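PDB 6Y2K: beta-galactosidase from Marinomonas sp. ef1, which hydrolyses terminal non-reducing beta-D-galactose residues of beta-galactosides, working as a cold-active, hexameric glycoside hydrolase of family GH42. Local coordinates for residues A[253-256]-A[257-261]; A[390-393]-A[394-398]; A[605-608]-A[609-612]; A[623-626]-A[627-631]. All coordinates share one frame; numbering follows the deposited sequence.

Overall arrangement
The four contacts follow one another along the chain, each within one continuous stretch. Contact 1 lies in the eight-stranded parallel barrel, where a turn joins helix 252-256 to strand 261-266, its centre about 13 Å from that of the chain. Contact 2 ends helix 377-395 at the surface, about 32 Å from contact 1 between centres. Contacts 3 and 4 belong to the C-terminal beta region, with centres about 8 Å apart, and touch directly: Gly609 O lies 2.7 Å from Tyr624 N, a probable hydrogen bond, and Val610 packs on Val629. Both also meet neighbouring subunits, so these turns contribute to the contacts within the hexamer, whereas contacts 1 and 2 touch no other chain.

Contact 1: A[253-256]-A[257-261]; sequences HKVG and QDLDV
Val255 and Leu259 run alongside each other in the same direction, across a type I beta turn (Gly256 to Leu259) that leads helix 252-256 toward strand 261-266 of the TIM barrel. Their closest carbons, Val255 CG1 and Leu259 CD1, are 4.1 Å apart, a relaxed apolar contact. Val255 presents CG1 there because this branch stands opposite its backbone N (chi1 170°). Leu259 CD1 also rests 3.9 Å from Val255 O. The pair is buried: both side chains pack on helix 205-233, through Val220 and Val227, and on Tyr243 of strand 238-244. Gln257 is oriented differently: in one of its two conformers the exposed, extended chain runs back past the carbonyls of His253 and Lys254, with CB 3.4 Å from Lys254 O. Asp258 N reaches Val255 O at 3.2 Å, a bond of the winding just before the turn. The turn itself is closed by Leu259 N, which reaches Gly256 O at 3.1 Å with a straighter N-H...O angle of 162°; both donors stand well above their carbonyl planes. On the Asp258 side a water bridges two acceptors, donating to Lys254 O at 2.7 Å and to Asp258 OD2 at 3.0 Å.

Contact 2: A[390-393]-A[394-398]; sequences KVLA and ESIGL
Ile396 packs back on Leu392 at the end of helix 377-395, and this side of the contact is the tight one. Ile396 CG1 lies only 3.4 Å from Leu392 O, brought there by a chi1 of 65° that sets it between the backbone N and the carbonyl carbon. The same carbonyl accepts from Ile396 N at 3.2 Å, nearly along the C=O axis. Farther out, Ile396 CD1 and Leu392 CD2 meet at 4.1 Å as the two side chains pass at a slant. Shortening Ile396 to an alanine is likely to open a gap beside Leu392 CD2 and to leave Leu392 O without its CG1 cover. Beyond Ile396 the chain closes in a Schellman motif, with Gly397, at positive phi, as the C-prime residue. Leu398 N bonds Ala393 O at 3.0 Å and 169°, and Gly397 N bonds Glu394 O at 3.2 Å. Ala393 CB lies 3.4 Å from Leu398 O. The solvent side is looser: Lys390 and Glu394 are joined through the backbone, while their charged ends diverge, Lys390 NZ lying 10.3 Å from Glu394 OE1. Around the cap, Leu392 and Ala393 rest on Leu403 of helix 400-404, Val391 touches Ile640 of strand 636-640, and Ser395 packs on Val639 of that strand while its OG bonds Lys654.

Contact 3: A[605-608]-A[609-612]; sequences YLPK and GVRV
Leu606 and Val610 bury the most surface in this contact, and they meet across a type II turn running from Pro607 to Val610. Leu606 lies over the start of the strand: CD1 sits 3.6 Å from Val610 O, and CD2 is 4.3 Å from Val610 CG1. CD2 also reaches Val612 CG2 at 4.0 Å, the two side chains crossing at about a right angle. Val610 and Val612 thus offer one face of strand 610-615 to the leucine. Pro607 meets the second methyl of Val610, its CB 3.9 Å from Val610 CG2, while its carbonyl O lies 3.4 Å from Val610 CB. The turn is closed by Val610 N donating to Pro607 O at 3.1 Å and 153°. Val610 O, touched by Leu606 CD1, has a polar mate in Arg611 NH1, 3.0 Å away at 165° and with the oxygen in the guanidinium plane; Arg611 NE makes a salt bridge with Asp293. Pro607 also packs on Ser538 of the second subunit. Lys608 and Gly609 occupy the two corners, Gly609 with the positive phi (82°) expected at the third position of a type II turn, here introducing a strand that is outermost, within the chain, in the four-stranded antiparallel sheet.

Contact 4: A[623-626]-A[627-631]; sequences NYSS and NTVVF
The amide of Asn623 is the central flat group, with Val629 CG2 over one face, 3.6 Å from Asn623 ND2, and Ser625 N coming from the opposite side. That backbone N donates to Asn623 OD1 at 3.0 Å, which makes an Asx turn at the end of strand 618-623. At the edge, the Ser625 hydroxyl donates to a lone pair of the same OD1 in the carbonyl plane, with OG 2.6 Å away, so two donors grip one oxygen. At the other end of the amide, ND2 gives a hydrogen to Asn627 O at 2.8 Å and 159°, the acceptor lying close to the amide plane. With CG anti to the backbone N (chi1 -177°), the amide extends across the loop between its two arms. ND2 has a second acceptor in Leu645 O of strand 644-645, and these bonds together fix the amide's rotation. With an alanine here, Asn627 O and Leu645 O would probably lose the donor they share, and the Ser625 hydroxyl would be set free to turn. The loop tip is exposed but takes part in assembly: Asn627 packs on Asn627 of the third subunit, and Val630 bonds through its backbone to the second. The loop gains one further link, a weak bond from Asn627 N to Ser625 OG, long at 3.4 Å though nearly straight at 162°.

Contact 1: A[253-256]-A[257-261]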
ATOM      1  N   HIS A 253     -13.633  42.265 -15.316  1.00 16.42           N
ATOM      2  CA  HIS A 253     -13.573  42.962 -16.606  1.00 17.32           C
ATOM      3  C   HIS A 253     -14.420  44.242 -16.575  1.00 17.55           C
ATOM      4  O   HIS A 253     -13.999  45.285 -17.090  1.00 17.15           O
ATOM      5  CB  HIS A 253     -14.049  42.071 -17.759  1.00 18.00           C
ATOM      6  CG  HIS A 253     -13.198  40.860 -17.982  1.00 18.66           C
ATOM      7  ND1 HIS A 253     -13.620  39.586 -17.673  1.00 19.32           N
ATOM      8  CD2 HIS A 253     -11.936  40.733 -18.452  1.00 18.68           C
ATOM      9  CE1 HIS A 253     -12.665  38.728 -17.971  1.00 18.46           C
ATOM     10  NE2 HIS A 253     -11.630  39.397 -18.441  1.00 19.08           N
ATOM     11  N   LYS A 254     -15.594  44.160 -15.949  1.00 17.65           N
ATOM     12  CA  LYS A 254     -16.537  45.281 -15.917  1.00 18.10           C
ATOM     13  C   LYS A 254     -16.031  46.398 -15.005  1.00 18.15           C
ATOM     14  O   LYS A 254     -16.057  47.569 -15.387  1.00 18.28           O
ATOM     15  CB  LYS A 254     -17.943  44.815 -15.518  1.00 18.58           C
ATOM     16  CG  LYS A 254     -19.034  45.839 -15.799  1.00 19.26           C
ATOM     17  CD  LYS A 254     -20.415  45.274 -15.522  1.00 19.78           C
ATOM     18  CE  LYS A 254     -21.495  46.298 -15.861  1.00 20.24           C
ATOM     19  NZ  LYS A 254     -22.872  45.807 -15.578  1.00 20.16           N
ATOM     20  N   VAL A 255     -15.539  46.037 -13.819  1.00 17.79           N
ATOM     21  CA  VAL A 255     -14.877  47.014 -12.932  1.00 18.07           C
ATOM     22  C   VAL A 255     -13.685  47.645 -13.664  1.00 18.19           C
ATOM     23  O   VAL A 255     -13.483  48.855 -13.593  1.00 18.44           O
ATOM     24  CB  VAL A 255     -14.433  46.374 -11.596  1.00 17.74           C
ATOM     25  CG1 VAL A 255     -13.539  47.310 -10.783  1.00 18.14           C
ATOM     26  CG2 VAL A 255     -15.654  45.982 -10.776  1.00 17.85           C
ATOM     27  N   GLY A 256     -12.927  46.820 -14.388  1.00 18.97           N
ATOM     28  CA  GLY A 256     -11.769  47.266 -15.156  1.00 19.29           C
ATOM     29  C   GLY A 256     -12.029  48.297 -16.243  1.00 19.57           C
ATOM     30  O   GLY A 256     -11.123  49.072 -16.559  1.00 19.27           O
ATOM     31  N   GLN A 257     -13.243  48.316 -16.808  1.00 20.07           N
ATOM     32  CA  GLN A 257     -13.649  49.314 -17.816  0.50 20.83           C
ATOM     33  C   GLN A 257     -13.512  50.748 -17.290  1.00 20.64           C
ATOM     34  O   GLN A 257     -13.286  51.681 -18.060  1.00 20.29           O
ATOM     35  CB  GLN A 257     -15.114  49.114 -18.251  0.50 21.73           C
ATOM     36  CG  GLN A 257     -15.429  47.862 -19.054  0.50 22.40           C
ATOM     37  CD  GLN A 257     -16.923  47.701 -19.297  0.50 22.97           C
ATOM     38  OE1 GLN A 257     -17.375  46.677 -19.799  0.50 23.19           O
ATOM     39  NE2 GLN A 257     -17.698  48.720 -18.927  0.50 24.02           N
ATOM     40  N   ASP A 258     -13.677  50.923 -15.976  1.00 19.50           N
ATOM     41  CA  ASP A 258     -13.622  52.245 -15.348  1.00 19.60           C
ATOM     42  C   ASP A 258     -12.239  52.645 -14.825  1.00 18.97           C
ATOM     43  O   ASP A 258     -12.094  53.710 -14.238  1.00 19.50           O
ATOM     44  CB  ASP A 258     -14.673  52.323 -14.223  1.00 19.80           C
ATOM     45  CG  ASP A 258     -16.103  52.188 -14.749  1.00 19.92           C
ATOM     46  OD1 ASP A 258     -16.401  52.751 -15.820  1.00 19.19           O
ATOM     47  OD2 ASP A 258     -16.935  51.529 -14.090  1.00 19.70           O
ATOM     48  N   LEU A 259     -11.228  51.807 -15.047  1.00 18.15           N
ATOM     49  CA  LEU A 259      -9.898  52.029 -14.507  1.00 17.97           C
ATOM     50  C   LEU A 259      -8.856  51.999 -15.621  1.00 17.67           C
ATOM     51  O   LEU A 259      -9.139  51.568 -16.743  1.00 17.29           O
ATOM     52  CB  LEU A 259      -9.581  50.974 -13.443  1.00 18.38           C
ATOM     53  CG  LEU A 259     -10.452  51.029 -12.177  1.00 18.60           C
ATOM     54  CD1 LEU A 259     -10.336  49.716 -11.408  1.00 18.94           C
ATOM     55  CD2 LEU A 259     -10.076  52.200 -11.274  1.00 18.55           C
ATOM     56  N   ASP A 260      -7.657  52.476 -15.302  1.00 17.38           N
ATOM     57  CA  ASP A 260      -6.551  52.534 -16.262  1.00 17.32           C
ATOM     58  C   ASP A 260      -5.648  51.311 -16.214  1.00 17.32           C
ATOM     59  O   ASP A 260      -5.032  50.962 -17.221  1.00 17.66           O
ATOM     60  CB  ASP A 260      -5.713  53.784 -16.011  1.00 17.13           C
ATOM     61  CG  ASP A 260      -6.524  55.047 -16.136  1.00 17.29           C
ATOM     62  OD1 ASP A 260      -7.244  55.204 -17.154  1.00 17.19           O
ATOM     63  OD2 ASP A 260      -6.476  55.876 -15.203  1.00 17.14           O
ATOM     64  N   VAL A 261      -5.541  50.686 -15.040  1.00 17.00           N
ATOM     65  CA  VAL A 261      -4.601  49.595 -14.806  1.00 16.76           C
ATOM     66  C   VAL A 261      -5.293  48.525 -13.965  1.00 16.19           C
ATOM     67  O   VAL A 261      -6.067  48.854 -13.064  1.00 15.40           O
ATOM     68  CB  VAL A 261      -3.359  50.079 -14.012  1.00 17.31           C
ATOM     69  CG1 VAL A 261      -2.386  48.928 -13.774  1.00 17.63           C
ATOM     70  CG2 VAL A 261      -2.664  51.244 -14.720  1.00 17.68           C
TER
HETATM   71  O   HOH W   1     -17.937  49.402 -15.912  1.00 25.74           O

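Contact 2: A[390-393]-A[394-398]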
ATOM      1  N   LYS A 390      18.479  46.411 -15.611  1.00 22.81           N
ATOM      2  CA  LYS A 390      19.427  47.326 -16.273  1.00 24.09           C
ATOM      3  C   LYS A 390      20.335  46.578 -17.253  1.00 23.26           C
ATOM      4  O   LYS A 390      20.526  47.034 -18.377  1.00 23.11           O
ATOM      5  CB  LYS A 390      20.266  48.098 -15.256  1.00 25.56           C
ATOM      6  CG  LYS A 390      19.468  49.131 -14.479  1.00 27.54           C
ATOM      7  CD  LYS A 390      20.331  49.791 -13.424  1.00 29.86           C
ATOM      8  CE  LYS A 390      19.536  50.782 -12.592  1.00 32.55           C
ATOM      9  NZ  LYS A 390      20.244  51.073 -11.312  1.00 34.30           N
ATOM     10  N   VAL A 391      20.840  45.415 -16.830  1.00 23.41           N
ATOM     11  CA  VAL A 391      21.641  44.525 -17.697  1.00 23.65           C
ATOM     12  C   VAL A 391      20.847  44.108 -18.942  1.00 23.77           C
ATOM     13  O   VAL A 391      21.368  44.147 -20.064  1.00 23.36           O
ATOM     14  CB  VAL A 391      22.149  43.277 -16.936  1.00 23.68           C
ATOM     15  CG1 VAL A 391      22.817  42.279 -17.877  1.00 24.23           C
ATOM     16  CG2 VAL A 391      23.128  43.669 -15.835  1.00 23.44           C
ATOM     17  N   LEU A 392      19.587  43.732 -18.741  1.00 23.44           N
ATOM     18  CA  LEU A 392      18.724  43.333 -19.841  1.00 23.86           C
ATOM     19  C   LEU A 392      18.513  44.490 -20.811  1.00 24.31           C
ATOM     20  O   LEU A 392      18.691  44.323 -22.008  1.00 23.72           O
ATOM     21  CB  LEU A 392      17.362  42.854 -19.330  1.00 24.57           C
ATOM     22  CG  LEU A 392      16.506  41.873 -20.153  1.00 25.69           C
ATOM     23  CD1 LEU A 392      15.021  42.169 -19.954  1.00 25.17           C
ATOM     24  CD2 LEU A 392      16.831  41.774 -21.637  1.00 25.84           C
ATOM     25  N   ALA A 393      18.133  45.652 -20.279  1.00 25.34           N
ATOM     26  CA  ALA A 393      17.856  46.832 -21.092  1.00 26.91           C
ATOM     27  C   ALA A 393      19.065  47.199 -21.961  1.00 28.14           C
ATOM     28  O   ALA A 393      18.916  47.436 -23.159  1.00 28.30           O
ATOM     29  CB  ALA A 393      17.454  48.010 -20.209  1.00 27.29           C
ATOM     30  N   GLU A 394      20.253  47.206 -21.358  1.00 30.66           N
ATOM     31  CA  GLU A 394      21.482  47.514 -22.087  1.00 33.77           C
ATOM     32  C   GLU A 394      21.794  46.483 -23.178  1.00 32.87           C
ATOM     33  O   GLU A 394      22.183  46.866 -24.282  1.00 30.53           O
ATOM     34  CB  GLU A 394      22.676  47.647 -21.138  1.00 38.16           C
ATOM     35  CG  GLU A 394      23.985  47.936 -21.865  1.00 44.39           C
ATOM     36  CD  GLU A 394      25.076  48.501 -20.973  1.00 51.29           C
ATOM     37  OE1 GLU A 394      25.194  48.058 -19.804  1.00 58.34           O
ATOM     38  OE2 GLU A 394      25.830  49.382 -21.453  1.00 56.38           O
ATOM     39  N   SER A 395      21.624  45.194 -22.870  1.00 30.87           N
ATOM     40  CA  SER A 395      21.901  44.121 -23.838  1.00 30.50           C
ATOM     41  C   SER A 395      21.066  44.222 -25.105  1.00 29.08           C
ATOM     42  O   SER A 395      21.561  43.916 -26.191  1.00 28.76           O
ATOM     43  CB  SER A 395      21.709  42.734 -23.205  1.00 31.16           C
ATOM     44  OG  SER A 395      21.907  41.697 -24.158  1.00 31.18           O
ATOM     45  N   ILE A 396      19.811  44.645 -24.976  1.00 28.12           N
ATOM     46  CA  ILE A 396      18.930  44.786 -26.145  1.00 28.23           C
ATOM     47  C   ILE A 396      18.761  46.240 -26.624  1.00 28.29           C
ATOM     48  O   ILE A 396      17.893  46.515 -27.449  1.00 27.41           O
ATOM     49  CB  ILE A 396      17.557  44.086 -25.932  1.00 28.13           C
ATOM     50  CG1 ILE A 396      16.735  44.746 -24.813  1.00 28.70           C
ATOM     51  CG2 ILE A 396      17.772  42.611 -25.633  1.00 27.82           C
ATOM     52  CD1 ILE A 396      15.351  44.158 -24.625  1.00 29.29           C
ATOM     53  N   GLY A 397      19.596  47.155 -26.128  1.00 29.49           N
ATOM     54  CA  GLY A 397      19.640  48.541 -26.620  1.00 30.03           C
ATOM     55  C   GLY A 397      18.404  49.390 -26.377  1.00 30.39           C
ATOM     56  O   GLY A 397      18.060  50.247 -27.205  1.00 30.99           O
ATOM     57  N   LEU A 398      17.738  49.165 -25.247  1.00 30.10           N
ATOM     58  CA  LEU A 398      16.505  49.876 -24.908  1.00 29.72           C
ATOM     59  C   LEU A 398      16.691  50.668 -23.630  1.00 30.90           C
ATOM     60  O   LEU A 398      17.497  50.289 -22.774  1.00 30.79           O
ATOM     61  CB  LEU A 398      15.357  48.885 -24.714  1.00 29.27           C
ATOM     62  CG  LEU A 398      14.916  48.068 -25.929  1.00 28.77           C
ATOM     63  CD1 LEU A 398      13.684  47.249 -25.575  1.00 27.98           C
ATOM     64  CD2 LEU A 398      14.649  48.947 -27.145  1.00 28.87           C
TER

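Contact 3: A[605-608]-A[609-612]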
ATOM      1  N   TYR A 605       7.088  20.119 -25.320  1.00 15.34           N
ATOM      2  CA  TYR A 605       6.814  19.543 -24.009  1.00 14.88           C
ATOM      3  C   TYR A 605       7.992  19.878 -23.103  1.00 14.87           C
ATOM      4  O   TYR A 605       9.026  19.199 -23.135  1.00 14.83           O
ATOM      5  CB  TYR A 605       6.613  18.022 -24.083  1.00 14.93           C
ATOM      6  CG  TYR A 605       5.261  17.568 -24.601  1.00 14.91           C
ATOM      7  CD1 TYR A 605       4.927  17.689 -25.953  1.00 15.16           C
ATOM      8  CD2 TYR A 605       4.324  16.984 -23.747  1.00 15.01           C
ATOM      9  CE1 TYR A 605       3.691  17.254 -26.439  1.00 14.96           C
ATOM     10  CE2 TYR A 605       3.082  16.551 -24.219  1.00 15.21           C
ATOM     11  CZ  TYR A 605       2.768  16.691 -25.563  1.00 15.04           C
ATOM     12  OH  TYR A 605       1.538  16.255 -26.032  1.00 15.62           O
ATOM     13  N   LEU A 606       7.844  20.944 -22.319  1.00 14.88           N
ATOM     14  CA  LEU A 606       8.909  21.395 -21.425  1.00 15.32           C
ATOM     15  C   LEU A 606       9.160  20.380 -20.314  1.00 15.16           C
ATOM     16  O   LEU A 606       8.259  19.598 -19.984  1.00 14.48           O
ATOM     17  CB  LEU A 606       8.557  22.752 -20.792  1.00 15.62           C
ATOM     18  CG  LEU A 606       8.506  23.966 -21.734  1.00 15.95           C
ATOM     19  CD1 LEU A 606       7.810  25.131 -21.040  1.00 16.13           C
ATOM     20  CD2 LEU A 606       9.897  24.377 -22.178  1.00 16.30           C
ATOM     21  N   PRO A 607      10.376  20.395 -19.721  1.00 15.56           N
ATOM     22  CA  PRO A 607      10.638  19.575 -18.533  1.00 16.10           C
ATOM     23  C   PRO A 607       9.691  19.920 -17.384  1.00 16.82           C
ATOM     24  O   PRO A 607       9.134  21.028 -17.359  1.00 16.15           O
ATOM     25  CB  PRO A 607      12.087  19.927 -18.161  1.00 16.12           C
ATOM     26  CG  PRO A 607      12.692  20.524 -19.390  1.00 15.87           C
ATOM     27  CD  PRO A 607      11.569  21.163 -20.137  1.00 15.78           C
ATOM     28  N   LYS A 608       9.507  18.981 -16.457  1.00 17.67           N
ATOM     29  CA  LYS A 608       8.620  19.178 -15.320  1.00 18.80           C
ATOM     30  C   LYS A 608       9.063  20.371 -14.487  1.00 18.00           C
ATOM     31  O   LYS A 608      10.242  20.483 -14.136  1.00 17.14           O
ATOM     32  CB  LYS A 608       8.589  17.950 -14.407  1.00 21.43           C
ATOM     33  CG  LYS A 608       7.877  16.738 -14.984  1.00 24.76           C
ATOM     34  CD  LYS A 608       7.679  15.676 -13.901  1.00 27.70           C
ATOM     35  CE  LYS A 608       7.141  14.375 -14.483  1.00 30.29           C
ATOM     36  NZ  LYS A 608       5.695  14.451 -14.854  1.00 31.74           N
ATOM     37  N   GLY A 609       8.111  21.258 -14.182  1.00 16.94           N
ATOM     38  CA  GLY A 609       8.380  22.447 -13.382  1.00 16.71           C
ATOM     39  C   GLY A 609       8.962  23.634 -14.135  1.00 16.30           C
ATOM     40  O   GLY A 609       9.221  24.672 -13.530  1.00 16.20           O
ATOM     41  N   VAL A 610       9.160  23.494 -15.445  1.00 15.87           N
ATOM     42  CA  VAL A 610       9.745  24.550 -16.274  1.00 15.59           C
ATOM     43  C   VAL A 610       8.642  25.272 -17.050  1.00 15.13           C
ATOM     44  O   VAL A 610       7.646  24.669 -17.449  1.00 15.41           O
ATOM     45  CB  VAL A 610      10.828  23.980 -17.229  1.00 15.58           C
ATOM     46  CG1 VAL A 610      11.323  25.033 -18.219  1.00 15.66           C
ATOM     47  CG2 VAL A 610      11.999  23.442 -16.420  1.00 15.70           C
ATOM     48  N   ARG A 611       8.812  26.579 -17.206  1.00 14.98           N
ATOM     49  CA  ARG A 611       7.880  27.420 -17.933  1.00 14.83           C
ATOM     50  C   ARG A 611       8.686  28.426 -18.734  1.00 15.57           C
ATOM     51  O   ARG A 611       9.815  28.756 -18.361  1.00 15.79           O
ATOM     52  CB  ARG A 611       6.950  28.156 -16.966  1.00 14.54           C
ATOM     53  CG  ARG A 611       6.006  27.258 -16.165  1.00 14.42           C
ATOM     54  CD  ARG A 611       4.937  26.680 -17.078  1.00 14.28           C
ATOM     55  NE  ARG A 611       3.897  25.966 -16.354  1.00 14.32           N
ATOM     56  CZ  ARG A 611       3.972  24.699 -15.943  1.00 14.60           C
ATOM     57  NH1 ARG A 611       5.066  23.960 -16.144  1.00 14.82           N
ATOM     58  NH2 ARG A 611       2.944  24.164 -15.300  1.00 14.67           N
ATOM     59  N   VAL A 612       8.086  28.893 -19.827  1.00 16.23           N
ATOM     60  CA  VAL A 612       8.689  29.861 -20.737  1.00 17.13           C
ATOM     61  C   VAL A 612       7.614  30.854 -21.189  1.00 17.34           C
ATOM     62  O   VAL A 612       6.428  30.513 -21.301  1.00 17.79           O
ATOM     63  CB  VAL A 612       9.321  29.165 -21.967  1.00 17.37           C
ATOM     64  CG1 VAL A 612       9.847  30.177 -22.980  1.00 18.53           C
ATOM     65  CG2 VAL A 612      10.466  28.275 -21.539  1.00 17.73           C
TER

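Contact 4: A[623-626]-A[627-631]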
ATOM      1  N   ASN A 623      12.328  27.902 -13.644  1.00 16.71           N
ATOM      2  CA  ASN A 623      12.361  26.543 -13.108  1.00 16.58           C
ATOM      3  C   ASN A 623      11.768  26.567 -11.705  1.00 16.32           C
ATOM      4  O   ASN A 623      12.413  27.024 -10.767  1.00 16.57           O
ATOM      5  CB  ASN A 623      13.798  26.007 -13.088  1.00 16.41           C
ATOM      6  CG  ASN A 623      13.898  24.563 -12.601  1.00 16.53           C
ATOM      7  OD1 ASN A 623      12.893  23.889 -12.362  1.00 15.89           O
ATOM      8  ND2 ASN A 623      15.129  24.081 -12.466  1.00 16.43           N
ATOM      9  N   TYR A 624      10.542  26.059 -11.586  1.00 16.26           N
ATOM     10  CA  TYR A 624       9.836  25.928 -10.312  1.00 16.51           C
ATOM     11  C   TYR A 624      10.129  24.604  -9.575  1.00 17.32           C
ATOM     12  O   TYR A 624       9.655  24.419  -8.460  1.00 16.94           O
ATOM     13  CB  TYR A 624       8.312  26.065 -10.534  1.00 16.59           C
ATOM     14  CG  TYR A 624       7.865  27.421 -11.063  1.00 15.99           C
ATOM     15  CD1 TYR A 624       7.938  27.719 -12.424  1.00 16.45           C
ATOM     16  CD2 TYR A 624       7.360  28.399 -10.207  1.00 16.05           C
ATOM     17  CE1 TYR A 624       7.536  28.946 -12.914  1.00 16.03           C
ATOM     18  CE2 TYR A 624       6.951  29.637 -10.691  1.00 15.94           C
ATOM     19  CZ  TYR A 624       7.045  29.906 -12.050  1.00 16.12           C
ATOM     20  OH  TYR A 624       6.664  31.124 -12.565  1.00 15.70           O
ATOM     21  N   SER A 625      10.885  23.690 -10.194  1.00 18.07           N
ATOM     22  CA  SER A 625      11.245  22.409  -9.577  1.00 18.48           C
ATOM     23  C   SER A 625      12.398  22.597  -8.588  1.00 19.64           C
ATOM     24  O   SER A 625      12.985  23.680  -8.516  1.00 18.86           O
ATOM     25  CB  SER A 625      11.644  21.380 -10.647  1.00 18.38           C
ATOM     26  OG  SER A 625      12.970  21.584 -11.125  1.00 17.63           O
ATOM     27  N   SER A 626      12.718  21.519  -7.863  1.00 21.01           N
ATOM     28  CA  SER A 626      13.799  21.512  -6.869  0.50 22.07           C
ATOM     29  C   SER A 626      15.152  21.055  -7.439  1.00 23.06           C
ATOM     30  O   SER A 626      16.123  20.926  -6.699  1.00 23.01           O
ATOM     31  CB  SER A 626      13.408  20.619  -5.682  0.50 22.07           C
ATOM     32  OG  SER A 626      13.091  19.309  -6.116  0.50 21.68           O
ATOM     33  N   ASN A 627      15.239  20.821  -8.748  1.00 24.48           N
ATOM     34  CA  ASN A 627      16.522  20.411  -9.338  1.00 26.42           C
ATOM     35  C   ASN A 627      16.874  21.148 -10.617  1.00 25.30           C
ATOM     36  O   ASN A 627      16.011  21.719 -11.286  1.00 24.66           O
ATOM     37  CB  ASN A 627      16.545  18.905  -9.576  1.00 29.00           C
ATOM     38  CG  ASN A 627      16.586  18.116  -8.277  1.00 31.34           C
ATOM     39  OD1 ASN A 627      17.599  18.106  -7.570  1.00 34.61           O
ATOM     40  ND2 ASN A 627      15.483  17.470  -7.947  1.00 32.23           N
ATOM     41  N   THR A 628      18.163  21.114 -10.939  1.00 23.96           N
ATOM     42  CA  THR A 628      18.706  21.798 -12.095  1.00 24.26           C
ATOM     43  C   THR A 628      18.222  21.099 -13.361  1.00 23.79           C
ATOM     44  O   THR A 628      18.193  19.877 -13.425  1.00 23.90           O
ATOM     45  CB  THR A 628      20.247  21.824 -12.045  1.00 24.41           C
ATOM     46  OG1 THR A 628      20.664  22.472 -10.835  1.00 24.21           O
ATOM     47  CG2 THR A 628      20.827  22.584 -13.246  1.00 25.58           C
ATOM     48  N   VAL A 629      17.795  21.877 -14.344  1.00 24.06           N
ATOM     49  CA  VAL A 629      17.367  21.328 -15.630  1.00 24.57           C
ATOM     50  C   VAL A 629      17.871  22.235 -16.733  1.00 24.90           C
ATOM     51  O   VAL A 629      18.021  23.436 -16.540  1.00 24.30           O
ATOM     52  CB  VAL A 629      15.833  21.168 -15.748  1.00 25.69           C
ATOM     53  CG1 VAL A 629      15.301  20.233 -14.676  1.00 26.57           C
ATOM     54  CG2 VAL A 629      15.123  22.503 -15.654  1.00 27.05           C
ATOM     55  N   VAL A 630      18.114  21.646 -17.894  1.00 25.41           N
ATOM     56  CA  VAL A 630      18.657  22.366 -19.023  1.00 26.07           C
ATOM     57  C   VAL A 630      17.514  22.886 -19.885  1.00 26.26           C
ATOM     58  O   VAL A 630      16.596  22.137 -20.257  1.00 26.58           O
ATOM     59  CB  VAL A 630      19.641  21.471 -19.808  1.00 26.93           C
ATOM     60  CG1 VAL A 630      20.096  22.139 -21.097  1.00 27.97           C
ATOM     61  CG2 VAL A 630      20.837  21.146 -18.917  1.00 27.01           C
ATOM     62  N   PHE A 631      17.548  24.191 -20.154  1.00 26.30           N
ATOM     63  CA  PHE A 631      16.682  24.808 -21.156  1.00 26.21           C
ATOM     64  C   PHE A 631      17.550  25.655 -22.083  1.00 26.63           C
ATOM     65  O   PHE A 631      18.243  26.564 -21.636  1.00 26.96           O
ATOM     66  CB  PHE A 631      15.584  25.679 -20.521  1.00 25.48           C
ATOM     67  CG  PHE A 631      14.783  26.446 -21.532  1.00 24.84           C
ATOM     68  CD1 PHE A 631      13.803  25.813 -22.274  1.00 25.08           C
ATOM     69  CD2 PHE A 631      15.061  27.792 -21.793  1.00 24.86           C
ATOM     70  CE1 PHE A 631      13.084  26.502 -23.239  1.00 25.46           C
ATOM     71  CE2 PHE A 631      14.348  28.486 -22.752  1.00 24.46           C
ATOM     72  CZ  PHE A 631      13.358  27.843 -23.477  1.00 25.26           C
TER